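Local coordinates for glycosyl hydrolases family 2, sugar binding domain protein (PDB 6D1P), which probably hydrolyses O-glycosidic bonds as a beta-glucuronidase of glycoside hydrolase family 2 from a human gut bacterium, at residues 182-187 against 363-368. Sequence-based numbering, arbitrary orientation.
Sequences SDFNLY and LGHYQQ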
ATOM      1  N   SER A 182       3.060 -11.479 -17.738  1.00 20.47           N
ATOM      2  CA  SER A 182       4.435 -11.239 -18.153  1.00 20.02           C
ATOM      3  C   SER A 182       5.405 -11.433 -16.997  1.00 23.06           C
ATOM      4  O   SER A 182       5.077 -11.187 -15.831  1.00 19.21           O
ATOM      5  CB  SER A 182       4.590  -9.821 -18.702  1.00 15.90           C
ATOM      6  OG  SER A 182       3.885  -9.668 -19.923  1.00 20.38           O
ATOM      7  N   ASP A 183       6.625 -11.846 -17.347  1.00 20.72           N
ATOM      8  CA  ASP A 183       7.716 -12.059 -16.397  1.00 20.71           C
ATOM      9  C   ASP A 183       8.515 -10.774 -16.117  1.00 20.95           C
ATOM     10  O   ASP A 183       9.752 -10.774 -16.043  1.00 22.71           O
ATOM     11  CB  ASP A 183       8.599 -13.183 -16.929  1.00 19.30           C
ATOM     12  CG  ASP A 183       9.633 -13.666 -15.920  1.00 25.10           C
ATOM     13  OD1 ASP A 183       9.317 -13.798 -14.720  1.00 21.97           O
ATOM     14  OD2 ASP A 183      10.777 -13.952 -16.360  1.00 25.05           O
ATOM     15  N   PHE A 184       7.819  -9.651 -15.963  1.00 19.99           N
ATOM     16  CA  PHE A 184       8.420  -8.395 -15.523  1.00 18.99           C
ATOM     17  C   PHE A 184       7.325  -7.565 -14.869  1.00 19.75           C
ATOM     18  O   PHE A 184       6.134  -7.868 -15.001  1.00 23.61           O
ATOM     19  CB  PHE A 184       9.094  -7.651 -16.693  1.00 20.23           C
ATOM     20  CG  PHE A 184       8.150  -7.266 -17.809  1.00 17.11           C
ATOM     21  CD1 PHE A 184       7.856  -8.162 -18.839  1.00 17.99           C
ATOM     22  CD2 PHE A 184       7.591  -6.003 -17.856  1.00 16.84           C
ATOM     23  CE1 PHE A 184       7.000  -7.809 -19.893  1.00 18.01           C
ATOM     24  CE2 PHE A 184       6.724  -5.635 -18.902  1.00 18.11           C
ATOM     25  CZ  PHE A 184       6.434  -6.551 -19.925  1.00 16.98           C
ATOM     26  N   ASN A 185       7.730  -6.530 -14.124  1.00 21.10           N
ATOM     27  CA  ASN A 185       6.742  -5.659 -13.480  1.00 19.50           C
ATOM     28  C   ASN A 185       6.183  -4.681 -14.499  1.00 20.06           C
ATOM     29  O   ASN A 185       6.922  -4.180 -15.352  1.00 20.51           O
ATOM     30  CB  ASN A 185       7.336  -4.866 -12.315  1.00 17.86           C
ATOM     31  CG  ASN A 185       7.887  -5.753 -11.209  1.00 19.52           C
ATOM     32  OD1 ASN A 185       9.111  -5.850 -11.026  1.00 21.11           O
ATOM     33  ND2 ASN A 185       6.994  -6.374 -10.445  1.00 16.32           N
ATOM     34  N   LEU A 186       4.867  -4.438 -14.424  1.00 19.68           N
ATOM     35  CA  LEU A 186       4.219  -3.312 -15.100  1.00 17.83           C
ATOM     36  C   LEU A 186       4.356  -2.126 -14.157  1.00 22.75           C
ATOM     37  O   LEU A 186       3.476  -1.847 -13.332  1.00 20.10           O
ATOM     38  CB  LEU A 186       2.759  -3.603 -15.430  1.00 16.62           C
ATOM     39  CG  LEU A 186       2.382  -4.387 -16.703  1.00 20.38           C
ATOM     40  CD1 LEU A 186       3.122  -5.716 -16.822  1.00 19.95           C
ATOM     41  CD2 LEU A 186       0.858  -4.622 -16.774  1.00 17.30           C
ATOM     42  N   TYR A 187       5.476  -1.421 -14.297  1.00 18.02           N
ATOM     43  CA  TYR A 187       5.860  -0.366 -13.374  1.00 20.68           C
ATOM     44  C   TYR A 187       4.915   0.832 -13.456  1.00 18.83           C
ATOM     45  O   TYR A 187       4.324   1.118 -14.493  1.00 18.06           O
ATOM     46  CB  TYR A 187       7.291   0.075 -13.677  1.00 19.87           C
ATOM     47  CG  TYR A 187       8.355  -0.810 -13.078  1.00 19.14           C
ATOM     48  CD1 TYR A 187       8.335  -1.117 -11.724  1.00 20.45           C
ATOM     49  CD2 TYR A 187       9.377  -1.346 -13.864  1.00 20.60           C
ATOM     50  CE1 TYR A 187       9.312  -1.913 -11.153  1.00 20.67           C
ATOM     51  CE2 TYR A 187      10.375  -2.155 -13.303  1.00 19.55           C
ATOM     52  CZ  TYR A 187      10.324  -2.437 -11.939  1.00 22.23           C
ATOM     53  OH  TYR A 187      11.286  -3.226 -11.335  1.00 21.51           O
ATOM     54  N   LEU A 363      15.364  -5.046 -26.694  1.00 23.41           N
ATOM     55  CA  LEU A 363      15.091  -4.105 -25.604  1.00 23.73           C
ATOM     56  C   LEU A 363      13.878  -4.540 -24.772  1.00 22.38           C
ATOM     57  O   LEU A 363      12.883  -3.823 -24.649  1.00 20.70           O
ATOM     58  CB  LEU A 363      14.889  -2.704 -26.173  1.00 20.41           C
ATOM     59  CG  LEU A 363      16.079  -2.125 -26.954  1.00 27.13           C
ATOM     60  CD1 LEU A 363      15.749  -0.741 -27.493  1.00 25.88           C
ATOM     61  CD2 LEU A 363      17.331  -2.076 -26.079  1.00 23.27           C
ATOM     62  N   GLY A 364      14.000  -5.710 -24.152  1.00 20.66           N
ATOM     63  CA  GLY A 364      12.894  -6.216 -23.376  1.00 21.28           C
ATOM     64  C   GLY A 364      11.678  -6.420 -24.258  1.00 26.78           C
ATOM     65  O   GLY A 364      11.787  -6.699 -25.460  1.00 24.07           O
ATOM     66  N   HIS A 365      10.497  -6.218 -23.671  1.00 20.33           N
ATOM     67  CA  HIS A 365       9.243  -6.478 -24.357  1.00 23.18           C
ATOM     68  C   HIS A 365       8.456  -5.199 -24.611  1.00 23.61           C
ATOM     69  O   HIS A 365       7.223  -5.216 -24.644  1.00 19.83           O
ATOM     70  CB  HIS A 365       8.407  -7.484 -23.562  1.00 19.15           C
ATOM     71  CG  HIS A 365       9.098  -8.790 -23.339  1.00 20.31           C
ATOM     72  ND1 HIS A 365       9.687  -9.507 -24.365  1.00 21.93           N
ATOM     73  CD2 HIS A 365       9.316  -9.505 -22.209  1.00 19.86           C
ATOM     74  CE1 HIS A 365      10.215 -10.617 -23.878  1.00 18.21           C
ATOM     75  NE2 HIS A 365      10.007 -10.636 -22.572  1.00 19.75           N
ATOM     76  N   TYR A 366       9.149  -4.086 -24.815  1.00 22.10           N
ATOM     77  CA  TYR A 366       8.459  -2.814 -24.998  1.00 20.83           C
ATOM     78  C   TYR A 366       9.453  -1.805 -25.563  1.00 21.82           C
ATOM     79  O   TYR A 366      10.674  -1.981 -25.462  1.00 21.67           O
ATOM     80  CB  TYR A 366       7.857  -2.317 -23.670  1.00 18.52           C
ATOM     81  CG  TYR A 366       8.777  -2.604 -22.508  1.00 21.46           C
ATOM     82  CD1 TYR A 366       9.871  -1.784 -22.243  1.00 19.64           C
ATOM     83  CD2 TYR A 366       8.584  -3.726 -21.701  1.00 22.56           C
ATOM     84  CE1 TYR A 366      10.733  -2.053 -21.176  1.00 22.28           C
ATOM     85  CE2 TYR A 366       9.438  -4.012 -20.628  1.00 22.72           C
ATOM     86  CZ  TYR A 366      10.517  -3.171 -20.383  1.00 24.65           C
ATOM     87  OH  TYR A 366      11.369  -3.453 -19.351  1.00 22.27           O
ATOM     88  N   GLN A 367       8.911  -0.766 -26.188  1.00 20.24           N
ATOM     89  CA  GLN A 367       9.697   0.418 -26.503  1.00 22.33           C
ATOM     90  C   GLN A 367      10.412   0.934 -25.258  1.00 23.89           C
ATOM     91  O   GLN A 367       9.806   1.072 -24.188  1.00 24.57           O
ATOM     92  CB  GLN A 367       8.779   1.503 -27.072  1.00 26.04           C
ATOM     93  CG  GLN A 367       9.457   2.839 -27.310  1.00 25.76           C
ATOM     94  CD  GLN A 367       8.552   3.838 -28.013  1.00 28.22           C
ATOM     95  OE1 GLN A 367       7.456   3.494 -28.493  1.00 25.84           O
ATOM     96  NE2 GLN A 367       9.005   5.090 -28.078  1.00 27.16           N
ATOM     97  N   GLN A 368      11.701   1.227 -25.395  1.00 21.93           N
ATOM     98  CA  GLN A 368      12.491   1.714 -24.272  1.00 24.31           C
ATOM     99  C   GLN A 368      12.905   3.157 -24.522  1.00 24.82           C
ATOM    100  O   GLN A 368      12.706   3.693 -25.614  1.00 27.28           O
ATOM    101  CB  GLN A 368      13.704   0.803 -24.021  1.00 23.80           C
ATOM    102  CG  GLN A 368      13.273  -0.600 -23.632  1.00 22.26           C
ATOM    103  CD  GLN A 368      14.323  -1.418 -22.929  1.00 24.17           C
ATOM    104  OE1 GLN A 368      15.483  -1.021 -22.811  1.00 26.82           O
ATOM    105  NE2 GLN A 368      13.918  -2.582 -22.445  1.00 22.94           N
TER
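Over one face of the F184 ring lies CE2 of Y366, 3.6 Å from F184 CE2, while F184 CE1 lies 3.7 Å from H365 CD2, at the edge of the imidazole and near its plane. Neither pair is a regular stack: the phenyl plane is turned 54° from that of Y366 and 40° from that of H365. The three rings form an aromatic cluster, meeting through carbon with no hydrogen bond between the two segments. CG of F184 sits between its backbone N and carbonyl carbon (chi1 61°), which brings CE1 and CE2 up to H365 and Y366. The contact joins a sugar-binding-domain loop to the loop after TIM-barrel strand 360-362, at the C-terminal strand ends where such glycosidases carry their active sites, consistent with a place beside the substrate pocket. Cut back to an alanine, F184 would probably leave a gap beside both rings and lose the apolar contact between these loops. H365 ND1 bonds to E386 and NE2 to a glycerol probably from the crystallisation liquor; Y366 OH bonds to H331 and E332 N. Division of labour is the principle illustrated: F184 packs against carbon, so this buried interdomain contact need not compete for polar groups.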